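Local coordinates for extracellular solute-binding protein family 1 (PDB 5IXP) that probably binds an extracellular solute and delivers it to an ABC transporter for uptake, at residues P1-E11 / N27-V38; T295-K305 / S312-V322. All coordinates share one frame; numbering follows the deposited sequence.

Interaction 1. Residues P1-E11 / N27-V38; sequences PVELTIATFNE and NVKITERRAATV
The guanidinium of Arg-34 is held at its edges by two carboxylates. NH1 points at Glu-11 OE1, 3.0 Å away and near the guanidinium plane, but reaches it from above the carboxylate plane. Glu-32 OE1 takes NE and NH2 together, the NE bond being 2.7 Å. Thr-8 OG1 lies oblique to the group. The Phe-9 ring has Asn-10 ND2 at its edge, in plane, and Val-38 CG2 oblique to it, 4.0 Å from CD1. Phe-12 meets this ring edge-to-face, with His-41 and Trp-65 also against it. These groups lie toward the C-terminal side of the parallel strands 2-8 and 28-34, which helix 15-24 links in a beta-alpha-beta crossover.

The strand axes are 28° apart. Seven backbone hydrogen bonds join them, from Val-2 N to Asn-27 O as far as Thr-8 N to Arg-33 O. On one face Leu-4 CD1 meets Val-28 CG1 at 4.0 Å, and Ile-6 CG2 meets Ile-30 CG2; helix 284-294 covers Leu-4 and Ile-30. Glu-32 has its CG anti to the backbone N (chi1 -172°), and the extended chain carries OE2 to 2.9 Å from Thr-8 OG1. Tyr-18 OH hydrogen-bonds Glu-32 OE2. An alanine in place of Glu-32 would probably leave Arg-34 NE without its mate and the guanidinium freer to turn. Glu-11 OE2 accepts from Gly-13 N. A water donates to Glu-11 OE2 and, at 2.8 Å, to Glu-32 OE2.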
loop_
_atom_site.group_PDB
_atom_site.type_symbol
_atom_site.label_atom_id
_atom_site.label_comp_id
_atom_site.label_asym_id
_atom_site.label_seq_id
_atom_site.Cartn_x
_atom_site.Cartn_y
_atom_site.Cartn_z
ATOM N N PRO A 1 -25.193 25.301 -13.951
ATOM C CA PRO A 1 -24.754 23.963 -14.349
ATOM C C PRO A 1 -23.241 23.802 -14.271
ATOM O O PRO A 1 -22.486 24.251 -15.137
ATOM C CB PRO A 1 -25.239 23.846 -15.791
ATOM C CG PRO A 1 -25.399 25.286 -16.276
ATOM C CD PRO A 1 -25.210 26.218 -15.098
ATOM N N VAL A 2 -22.822 23.158 -13.194
ATOM C CA VAL A 2 -21.423 22.851 -12.939
ATOM C C VAL A 2 -21.138 21.489 -13.553
ATOM O O VAL A 2 -21.786 20.498 -13.202
ATOM C CB VAL A 2 -21.141 22.851 -11.428
ATOM C CG1 VAL A 2 -19.686 22.487 -11.135
ATOM C CG2 VAL A 2 -21.504 24.201 -10.817
ATOM N N GLU A 3 -20.185 21.424 -14.477
ATOM C CA GLU A 3 -19.811 20.144 -15.062
ATOM C C GLU A 3 -18.440 19.748 -14.537
ATOM O O GLU A 3 -17.467 20.482 -14.715
ATOM C CB GLU A 3 -19.848 20.183 -16.591
ATOM C CG GLU A 3 -21.186 20.716 -17.102
ATOM C CD GLU A 3 -21.411 20.513 -18.592
ATOM O OE1 GLU A 3 -22.562 20.166 -18.936
ATOM O OE2 GLU A 3 -20.482 20.701 -19.390
ATOM N N LEU A 4 -18.381 18.600 -13.868
ATOM C CA LEU A 4 -17.152 18.090 -13.283
ATOM C C LEU A 4 -16.779 16.769 -13.932
ATOM O O LEU A 4 -17.638 15.913 -14.145
ATOM C CB LEU A 4 -17.310 17.856 -11.779
ATOM C CG LEU A 4 -17.584 19.090 -10.914
ATOM C CD1 LEU A 4 -17.817 18.689 -9.457
ATOM C CD2 LEU A 4 -16.426 20.071 -11.044
ATOM N N THR A 5 -15.499 16.613 -14.252
ATOM C CA THR A 5 -14.947 15.330 -14.654
ATOM C C THR A 5 -14.112 14.785 -13.509
ATOM O O THR A 5 -13.452 15.545 -12.796
ATOM C CB THR A 5 -14.074 15.444 -15.906
ATOM O OG1 THR A 5 -13.203 16.577 -15.780
ATOM C CG2 THR A 5 -14.927 15.585 -17.153
ATOM N N ILE A 6 -14.164 13.473 -13.317
ATOM C CA ILE A 6 -13.318 12.801 -12.347
ATOM C C ILE A 6 -12.665 11.620 -13.046
ATOM O O ILE A 6 -13.352 10.818 -13.692
ATOM C CB ILE A 6 -14.108 12.364 -11.091
ATOM C CG1 ILE A 6 -13.215 11.524 -10.180
ATOM C CG2 ILE A 6 -15.409 11.609 -11.452
ATOM C CD1 ILE A 6 -13.814 11.311 -8.771
ATOM N N ALA A 7 -11.337 11.530 -12.946
ATOM C CA ALA A 7 -10.579 10.470 -13.601
ATOM C C ALA A 7 -10.164 9.451 -12.545
ATOM O O ALA A 7 -9.457 9.797 -11.594
ATOM C CB ALA A 7 -9.348 11.030 -14.313
ATOM N N THR A 8 -10.618 8.212 -12.704
ATOM C CA THR A 8 -10.273 7.124 -11.802
ATOM C C THR A 8 -9.645 5.990 -12.599
ATOM O O THR A 8 -9.637 5.989 -13.833
ATOM C CB THR A 8 -11.494 6.603 -11.015
ATOM O OG1 THR A 8 -12.446 6.013 -11.909
ATOM C CG2 THR A 8 -12.163 7.731 -10.234
ATOM N N PHE A 9 -9.114 5.017 -11.868
ATOM C CA PHE A 9 -8.454 3.862 -12.458
ATOM C C PHE A 9 -8.873 2.651 -11.643
ATOM O O PHE A 9 -9.280 2.781 -10.486
ATOM C CB PHE A 9 -6.916 4.025 -12.463
ATOM C CG PHE A 9 -6.346 4.343 -11.110
ATOM C CD1 PHE A 9 -6.012 3.326 -10.219
ATOM C CD2 PHE A 9 -6.167 5.665 -10.712
ATOM C CE1 PHE A 9 -5.507 3.624 -8.948
ATOM C CE2 PHE A 9 -5.664 5.967 -9.456
ATOM C CZ PHE A 9 -5.344 4.945 -8.567
ATOM N N ASN A 10 -8.773 1.470 -12.252
ATOM C CA ASN A 10 -9.293 0.252 -11.636
ATOM C C ASN A 10 -10.734 0.511 -11.206
ATOM O O ASN A 10 -11.483 1.140 -11.956
ATOM C CB ASN A 10 -8.402 -0.199 -10.476
ATOM C CG ASN A 10 -7.010 -0.625 -10.944
ATOM O OD1 ASN A 10 -6.842 -1.126 -12.063
ATOM N ND2 ASN A 10 -6.008 -0.429 -10.089
ATOM N N GLU A 11 -11.150 0.073 -10.023
ATOM C CA GLU A 11 -12.549 0.244 -9.621
ATOM C C GLU A 11 -12.628 0.980 -8.288
ATOM O O GLU A 11 -12.485 0.373 -7.217
ATOM C CB GLU A 11 -13.276 -1.095 -9.550
ATOM C CG GLU A 11 -14.764 -0.926 -9.223
ATOM C CD GLU A 11 -15.453 0.055 -10.169
ATOM O OE1 GLU A 11 -15.700 -0.315 -11.339
ATOM O OE2 GLU A 11 -15.720 1.206 -9.756
ATOM N N ASN A 27 -27.518 20.998 -9.652
ATOM C CA ASN A 27 -26.747 21.866 -10.532
ATOM C C ASN A 27 -25.474 21.211 -11.056
ATOM O O ASN A 27 -24.848 21.758 -11.971
ATOM C CB ASN A 27 -26.389 23.160 -9.793
ATOM C CG ASN A 27 -25.667 22.904 -8.468
ATOM O OD1 ASN A 27 -26.149 22.155 -7.596
ATOM N ND2 ASN A 27 -24.503 23.532 -8.311
ATOM N N VAL A 28 -25.091 20.054 -10.517
ATOM C CA VAL A 28 -23.788 19.437 -10.761
ATOM C C VAL A 28 -23.970 18.223 -11.662
ATOM O O VAL A 28 -24.790 17.340 -11.372
ATOM C CB VAL A 28 -23.101 19.034 -9.443
ATOM C CG1 VAL A 28 -21.750 18.349 -9.722
ATOM C CG2 VAL A 28 -22.913 20.245 -8.553
ATOM N N LYS A 29 -23.196 18.172 -12.742
ATOM C CA LYS A 29 -23.148 17.018 -13.629
ATOM C C LYS A 29 -21.761 16.395 -13.536
ATOM O O LYS A 29 -20.757 17.095 -13.713
ATOM C CB LYS A 29 -23.457 17.404 -15.079
ATOM C CG LYS A 29 -23.649 16.181 -15.975
ATOM C CD LYS A 29 -23.980 16.532 -17.423
ATOM C CE LYS A 29 -22.717 16.735 -18.235
ATOM N NZ LYS A 29 -23.060 16.970 -19.649
ATOM N N ILE A 30 -21.710 15.090 -13.247
ATOM C CA ILE A 30 -20.455 14.364 -13.060
ATOM C C ILE A 30 -20.251 13.421 -14.234
ATOM O O ILE A 30 -21.142 12.631 -14.573
ATOM C CB ILE A 30 -20.441 13.562 -11.747
ATOM C CG1 ILE A 30 -20.614 14.481 -10.540
ATOM C CG2 ILE A 30 -19.121 12.764 -11.627
ATOM C CD1 ILE A 30 -20.882 13.709 -9.237
ATOM N N THR A 31 -19.061 13.460 -14.815
ATOM C CA THR A 31 -18.654 12.498 -15.827
ATOM C C THR A 31 -17.378 11.825 -15.342
ATOM O O THR A 31 -16.431 12.512 -14.956
ATOM C CB THR A 31 -18.391 13.169 -17.176
ATOM O OG1 THR A 31 -19.534 13.942 -17.575
ATOM C CG2 THR A 31 -18.088 12.101 -18.236
ATOM N N GLU A 32 -17.356 10.500 -15.349
ATOM C CA GLU A 32 -16.158 9.760 -14.964
ATOM C C GLU A 32 -15.359 9.388 -16.204
ATOM O O GLU A 32 -15.926 8.969 -17.218
ATOM C CB GLU A 32 -16.507 8.495 -14.173
ATOM C CG GLU A 32 -15.273 7.786 -13.578
ATOM C CD GLU A 32 -15.629 6.539 -12.759
ATOM O OE1 GLU A 32 -16.272 5.624 -13.321
ATOM O OE2 GLU A 32 -15.276 6.482 -11.551
ATOM N N ARG A 33 -14.033 9.530 -16.104
ATOM C CA ARG A 33 -13.095 9.180 -17.157
ATOM C C ARG A 33 -12.211 8.047 -16.652
ATOM O O ARG A 33 -11.648 8.142 -15.555
ATOM C CB ARG A 33 -12.261 10.417 -17.533
ATOM C CG ARG A 33 -11.150 10.193 -18.517
ATOM C CD ARG A 33 -10.299 11.455 -18.615
ATOM N NE ARG A 33 -11.093 12.623 -18.985
ATOM C CZ ARG A 33 -10.654 13.878 -18.912
ATOM N NH1 ARG A 33 -9.435 14.124 -18.463
ATOM N NH2 ARG A 33 -11.439 14.890 -19.274
ATOM N N ARG A 34 -12.103 6.968 -17.427
ATOM C CA ARG A 34 -11.292 5.815 -17.030
ATOM C C ARG A 34 -10.307 5.500 -18.141
ATOM O O ARG A 34 -10.717 5.026 -19.204
ATOM C CB ARG A 34 -12.159 4.584 -16.748
ATOM C CG ARG A 34 -13.137 4.748 -15.619
ATOM C CD ARG A 34 -13.835 3.425 -15.332
ATOM N NE ARG A 34 -14.817 3.590 -14.272
ATOM C CZ ARG A 34 -15.249 2.607 -13.491
ATOM N NH1 ARG A 34 -14.787 1.367 -13.650
ATOM N NH2 ARG A 34 -16.137 2.871 -12.544
ATOM N N ALA A 35 -9.018 5.733 -17.897
ATOM C CA ALA A 35 -8.005 5.198 -18.799
ATOM C C ALA A 35 -8.063 3.668 -18.801
ATOM O O ALA A 35 -8.526 3.034 -17.843
ATOM C CB ALA A 35 -6.607 5.668 -18.388
ATOM N N ALA A 36 -7.585 3.072 -19.900
ATOM C CA ALA A 36 -7.648 1.618 -20.033
ATOM C C ALA A 36 -6.781 0.911 -19.001
ATOM O O ALA A 36 -7.107 -0.205 -18.580
ATOM C CB ALA A 36 -7.220 1.192 -21.437
ATOM N N THR A 37 -5.665 1.519 -18.609
ATOM C CA THR A 37 -4.747 0.909 -17.660
ATOM C C THR A 37 -4.304 1.957 -16.654
ATOM O O THR A 37 -4.407 3.165 -16.888
ATOM C CB THR A 37 -3.496 0.335 -18.342
ATOM O OG1 THR A 37 -2.736 1.416 -18.898
ATOM C CG2 THR A 37 -3.868 -0.661 -19.450
ATOM N N VAL A 38 -3.764 1.477 -15.541
ATOM C CA VAL A 38 -3.219 2.393 -14.548
ATOM C C VAL A 38 -2.025 3.153 -15.117
ATOM O O VAL A 38 -1.864 4.352 -14.873
ATOM C CB VAL A 38 -2.857 1.626 -13.268
ATOM C CG1 VAL A 38 -2.315 2.574 -12.265
ATOM C CG2 VAL A 38 -4.088 0.930 -12.713
HETATM O O HOH W 1 -8.476 7.739 -15.931
HETATM O O HOH W 2 -7.827 1.501 -15.093
HETATM O O HOH W 3 -15.671 4.348 -9.828
#

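Interaction 2. Residues T295-K305 / S312-V322; sequences TAPEQQIKVFK and STVDAYESEQV
Ile-301, Gln-321 and Thr-313 bury the most surface here. Ile-301 projects from helix 297-307 into the bend of 312-322. Its CG1 lies 3.8 Å from Ala-316 CB, its CD1 touches Ser-319 CB, and its CG2 meets Gln-321 CB. Gln-321 crosses Lys-305 at about a right angle, with OE1 3.2 Å from the methylene CD. Its backbone O comes to the edge of the Phe-304 ring, near the ring plane. Val-322 CG2 sits over one face of that ring in a CH-pi contact, 4.3 Å from the centroid.

Thr-313 serves the other end. With chi1 at 50°, its CG2 lies anti to the carbonyl carbon and packs on Thr-295 O at 3.3 Å and on Gln-300 NE2. Its OG1 is buried beside Pro-297 CA and has no polar partner. Gln-300 OE1 accepts the only hydrogen bond across the contact, from Ser-312 N at 2.9 Å; its NE2 is held weakly by Thr-295 O and Thr-111 O. Ser-319 OG caps the next helix by accepting from Gln-321 N. A helix followed by a short strand, 310-311, and a 3-10 turn that folds back onto it forms part of the helical layer beside the sheet of this periplasmic-binding-protein fold.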
loop_
_atom_site.group_PDB
_atom_site.type_symbol
_atom_site.label_atom_id
_atom_site.label_comp_id
_atom_site.label_asym_id
_atom_site.label_seq_id
_atom_site.Cartn_x
_atom_site.Cartn_y
_atom_site.Cartn_z
ATOM N N THR A 295 -14.997 11.093 -0.188
ATOM C CA THR A 295 -14.089 10.491 0.784
ATOM C C THR A 295 -14.602 10.595 2.218
ATOM O O THR A 295 -13.872 10.232 3.150
ATOM C CB THR A 295 -12.694 11.119 0.677
ATOM O OG1 THR A 295 -12.779 12.540 0.885
ATOM C CG2 THR A 295 -12.096 10.830 -0.705
ATOM N N ALA A 296 -15.839 11.062 2.413
ATOM C CA ALA A 296 -16.438 11.123 3.740
ATOM C C ALA A 296 -16.736 9.716 4.267
ATOM O O ALA A 296 -16.904 8.770 3.489
ATOM C CB ALA A 296 -17.722 11.960 3.704
ATOM N N PRO A 297 -16.817 9.557 5.597
ATOM C CA PRO A 297 -17.044 8.215 6.164
ATOM C C PRO A 297 -18.252 7.483 5.601
ATOM O O PRO A 297 -18.140 6.284 5.314
ATOM C CB PRO A 297 -17.218 8.489 7.668
ATOM C CG PRO A 297 -16.553 9.795 7.911
ATOM C CD PRO A 297 -16.566 10.574 6.635
ATOM N N GLU A 298 -19.400 8.156 5.436
ATOM C CA GLU A 298 -20.580 7.462 4.924
ATOM C C GLU A 298 -20.323 6.905 3.529
ATOM O O GLU A 298 -20.788 5.808 3.197
ATOM C CB GLU A 298 -21.802 8.392 4.921
ATOM C CG GLU A 298 -22.331 8.733 6.319
ATOM C CD GLU A 298 -23.750 9.308 6.318
ATOM O OE1 GLU A 298 -24.207 9.820 5.270
ATOM O OE2 GLU A 298 -24.414 9.249 7.376
ATOM N N GLN A 299 -19.568 7.635 2.705
ATOM C CA GLN A 299 -19.277 7.161 1.359
ATOM C C GLN A 299 -18.209 6.077 1.371
ATOM O O GLN A 299 -18.288 5.122 0.592
ATOM C CB GLN A 299 -18.871 8.329 0.461
ATOM C CG GLN A 299 -20.095 9.089 -0.088
ATOM C CD GLN A 299 -20.916 9.745 1.005
ATOM O OE1 GLN A 299 -22.012 9.285 1.334
ATOM N NE2 GLN A 299 -20.396 10.836 1.568
ATOM N N GLN A 300 -17.219 6.186 2.256
ATOM C CA GLN A 300 -16.226 5.118 2.322
ATOM C C GLN A 300 -16.851 3.808 2.790
ATOM O O GLN A 300 -16.430 2.727 2.353
ATOM C CB GLN A 300 -15.059 5.536 3.216
ATOM C CG GLN A 300 -14.338 6.787 2.699
ATOM C CD GLN A 300 -12.835 6.714 2.905
ATOM O OE1 GLN A 300 -12.314 5.695 3.340
ATOM N NE2 GLN A 300 -12.139 7.792 2.597
ATOM N N ILE A 301 -17.878 3.878 3.639
ATOM C CA ILE A 301 -18.598 2.662 4.010
ATOM C C ILE A 301 -19.332 2.080 2.806
ATOM O O ILE A 301 -19.318 0.863 2.586
ATOM C CB ILE A 301 -19.553 2.941 5.182
ATOM C CG1 ILE A 301 -18.739 3.204 6.452
ATOM C CG2 ILE A 301 -20.527 1.770 5.359
ATOM C CD1 ILE A 301 -19.531 3.819 7.568
ATOM N N LYS A 302 -19.980 2.930 2.001
ATOM C CA LYS A 302 -20.663 2.425 0.811
ATOM C C LYS A 302 -19.688 1.734 -0.135
ATOM O O LYS A 302 -19.992 0.666 -0.681
ATOM C CB LYS A 302 -21.387 3.559 0.089
ATOM C CG LYS A 302 -22.525 4.160 0.869
ATOM C CD LYS A 302 -23.021 5.412 0.161
ATOM C CE LYS A 302 -23.924 6.247 1.036
ATOM N NZ LYS A 302 -24.129 7.597 0.446
ATOM N N VAL A 303 -18.509 2.331 -0.339
ATOM C CA VAL A 303 -17.496 1.738 -1.208
ATOM C C VAL A 303 -17.000 0.422 -0.621
ATOM O O VAL A 303 -16.812 -0.565 -1.345
ATOM C CB VAL A 303 -16.341 2.738 -1.428
ATOM C CG1 VAL A 303 -15.152 2.068 -2.114
ATOM C CG2 VAL A 303 -16.829 3.977 -2.228
ATOM N N PHE A 304 -16.781 0.388 0.697
ATOM C CA PHE A 304 -16.380 -0.852 1.356
ATOM C C PHE A 304 -17.378 -1.977 1.081
ATOM O O PHE A 304 -16.982 -3.106 0.771
ATOM C CB PHE A 304 -16.238 -0.617 2.863
ATOM C CG PHE A 304 -15.971 -1.872 3.652
ATOM C CD1 PHE A 304 -14.709 -2.445 3.656
ATOM C CD2 PHE A 304 -16.979 -2.462 4.412
ATOM C CE1 PHE A 304 -14.455 -3.601 4.393
ATOM C CE2 PHE A 304 -16.731 -3.614 5.147
ATOM C CZ PHE A 304 -15.470 -4.181 5.139
ATOM N N LYS A 305 -18.677 -1.695 1.188
ATOM C CA LYS A 305 -19.644 -2.753 0.932
ATOM C C LYS A 305 -19.734 -3.098 -0.541
ATOM O O LYS A 305 -20.014 -4.248 -0.881
ATOM C CB LYS A 305 -21.014 -2.381 1.484
ATOM C CG LYS A 305 -20.944 -1.788 2.875
ATOM C CD LYS A 305 -22.291 -1.775 3.530
ATOM C CE LYS A 305 -23.219 -0.829 2.828
ATOM N NZ LYS A 305 -23.804 0.152 3.791
ATOM N N SER A 312 -10.187 4.724 5.038
ATOM C CA SER A 312 -9.145 5.444 5.757
ATOM C C SER A 312 -9.715 6.461 6.737
ATOM O O SER A 312 -8.948 7.202 7.359
ATOM C CB SER A 312 -8.191 6.134 4.774
ATOM O OG SER A 312 -8.836 7.150 4.013
ATOM N N THR A 313 -11.036 6.507 6.890
ATOM C CA THR A 313 -11.703 7.475 7.751
ATOM C C THR A 313 -12.057 6.808 9.076
ATOM O O THR A 313 -12.743 5.776 9.094
ATOM C CB THR A 313 -12.968 8.010 7.074
ATOM O OG1 THR A 313 -13.756 6.904 6.602
ATOM C CG2 THR A 313 -12.612 8.915 5.886
ATOM N N VAL A 314 -11.608 7.402 10.185
ATOM C CA VAL A 314 -11.680 6.681 11.460
ATOM C C VAL A 314 -13.121 6.440 11.900
ATOM O O VAL A 314 -13.403 5.454 12.597
ATOM C CB VAL A 314 -10.882 7.417 12.550
ATOM C CG1 VAL A 314 -9.396 7.436 12.203
ATOM C CG2 VAL A 314 -11.419 8.833 12.755
ATOM N N ASP A 315 -14.055 7.321 11.524
ATOM C CA ASP A 315 -15.441 7.114 11.933
ATOM C C ASP A 315 -16.015 5.831 11.349
ATOM O O ASP A 315 -16.903 5.224 11.955
ATOM C CB ASP A 315 -16.323 8.291 11.513
ATOM C CG ASP A 315 -16.097 9.527 12.353
ATOM O OD1 ASP A 315 -15.348 9.447 13.338
ATOM O OD2 ASP A 315 -16.676 10.590 12.017
ATOM N N ALA A 316 -15.555 5.423 10.163
ATOM C CA ALA A 316 -16.063 4.199 9.563
ATOM C C ALA A 316 -15.746 2.981 10.420
ATOM O O ALA A 316 -16.451 1.967 10.327
ATOM C CB ALA A 316 -15.492 4.015 8.148
ATOM N N TYR A 317 -14.711 3.059 11.258
ATOM C CA TYR A 317 -14.343 1.923 12.098
ATOM C C TYR A 317 -15.307 1.730 13.256
ATOM O O TYR A 317 -15.217 0.714 13.950
ATOM C CB TYR A 317 -12.921 2.087 12.645
ATOM C CG TYR A 317 -11.856 2.314 11.587
ATOM C CD1 TYR A 317 -12.070 1.962 10.255
ATOM C CD2 TYR A 317 -10.633 2.881 11.927
ATOM C CE1 TYR A 317 -11.093 2.172 9.293
ATOM C CE2 TYR A 317 -9.655 3.094 10.979
ATOM C CZ TYR A 317 -9.888 2.741 9.660
ATOM O OH TYR A 317 -8.905 2.955 8.714
ATOM N N GLU A 318 -16.212 2.673 13.488
ATOM C CA GLU A 318 -17.269 2.493 14.472
ATOM C C GLU A 318 -18.500 1.839 13.870
ATOM O O GLU A 318 -19.472 1.589 14.594
ATOM C CB GLU A 318 -17.664 3.838 15.104
ATOM C CG GLU A 318 -16.498 4.752 15.428
ATOM C CD GLU A 318 -15.915 4.528 16.810
ATOM O OE1 GLU A 318 -15.859 3.366 17.267
ATOM O OE2 GLU A 318 -15.506 5.527 17.443
ATOM N N SER A 319 -18.486 1.561 12.572
ATOM C CA SER A 319 -19.630 0.971 11.897
ATOM C C SER A 319 -19.562 -0.544 11.975
ATOM O O SER A 319 -18.536 -1.139 11.634
ATOM C CB SER A 319 -19.680 1.391 10.435
ATOM O OG SER A 319 -20.680 0.651 9.764
ATOM N N GLU A 320 -20.667 -1.164 12.394
ATOM C CA GLU A 320 -20.743 -2.618 12.367
ATOM C C GLU A 320 -20.589 -3.167 10.957
ATOM O O GLU A 320 -20.189 -4.322 10.799
ATOM C CB GLU A 320 -22.064 -3.100 12.982
ATOM N N GLN A 321 -20.910 -2.379 9.923
ATOM C CA GLN A 321 -20.658 -2.844 8.560
ATOM C C GLN A 321 -19.198 -3.241 8.393
ATOM O O GLN A 321 -18.882 -4.247 7.745
ATOM C CB GLN A 321 -21.044 -1.765 7.544
ATOM C CG GLN A 321 -22.546 -1.529 7.422
ATOM C CD GLN A 321 -23.288 -2.754 6.923
ATOM O OE1 GLN A 321 -22.766 -3.529 6.121
ATOM N NE2 GLN A 321 -24.509 -2.942 7.408
ATOM N N VAL A 322 -18.292 -2.485 9.010
ATOM C CA VAL A 322 -16.873 -2.816 8.906
ATOM C C VAL A 322 -16.484 -3.872 9.933
ATOM O O VAL A 322 -15.929 -4.918 9.586
ATOM C CB VAL A 322 -16.010 -1.547 9.057
ATOM C CG1 VAL A 322 -14.535 -1.920 9.154
ATOM C CG2 VAL A 322 -16.252 -0.599 7.901
#

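Interaction 1 and interaction 2 hold different elements, their nearest atoms about 6 Å apart. Interaction 1 joins two strands of the sheet through regular backbone hydrogen bonds, with apolar side chains on a covered face, a weak salt bridge near one end and a salt-bridge network near the other. Interaction 2 joins helix 297-307 to a 3-10 segment and the start of helix 320-323. It has one backbone-to-side-chain bond with mostly van der Waals packing, including a ring face, around it. Both are partly buried, interaction 2 with the larger share of buried residues. They meet indirectly: helix 284-294 packs on both strands and ends just before 295-305, and Lys-302 forms a salt bridge with Glu-20 of helix 15-24.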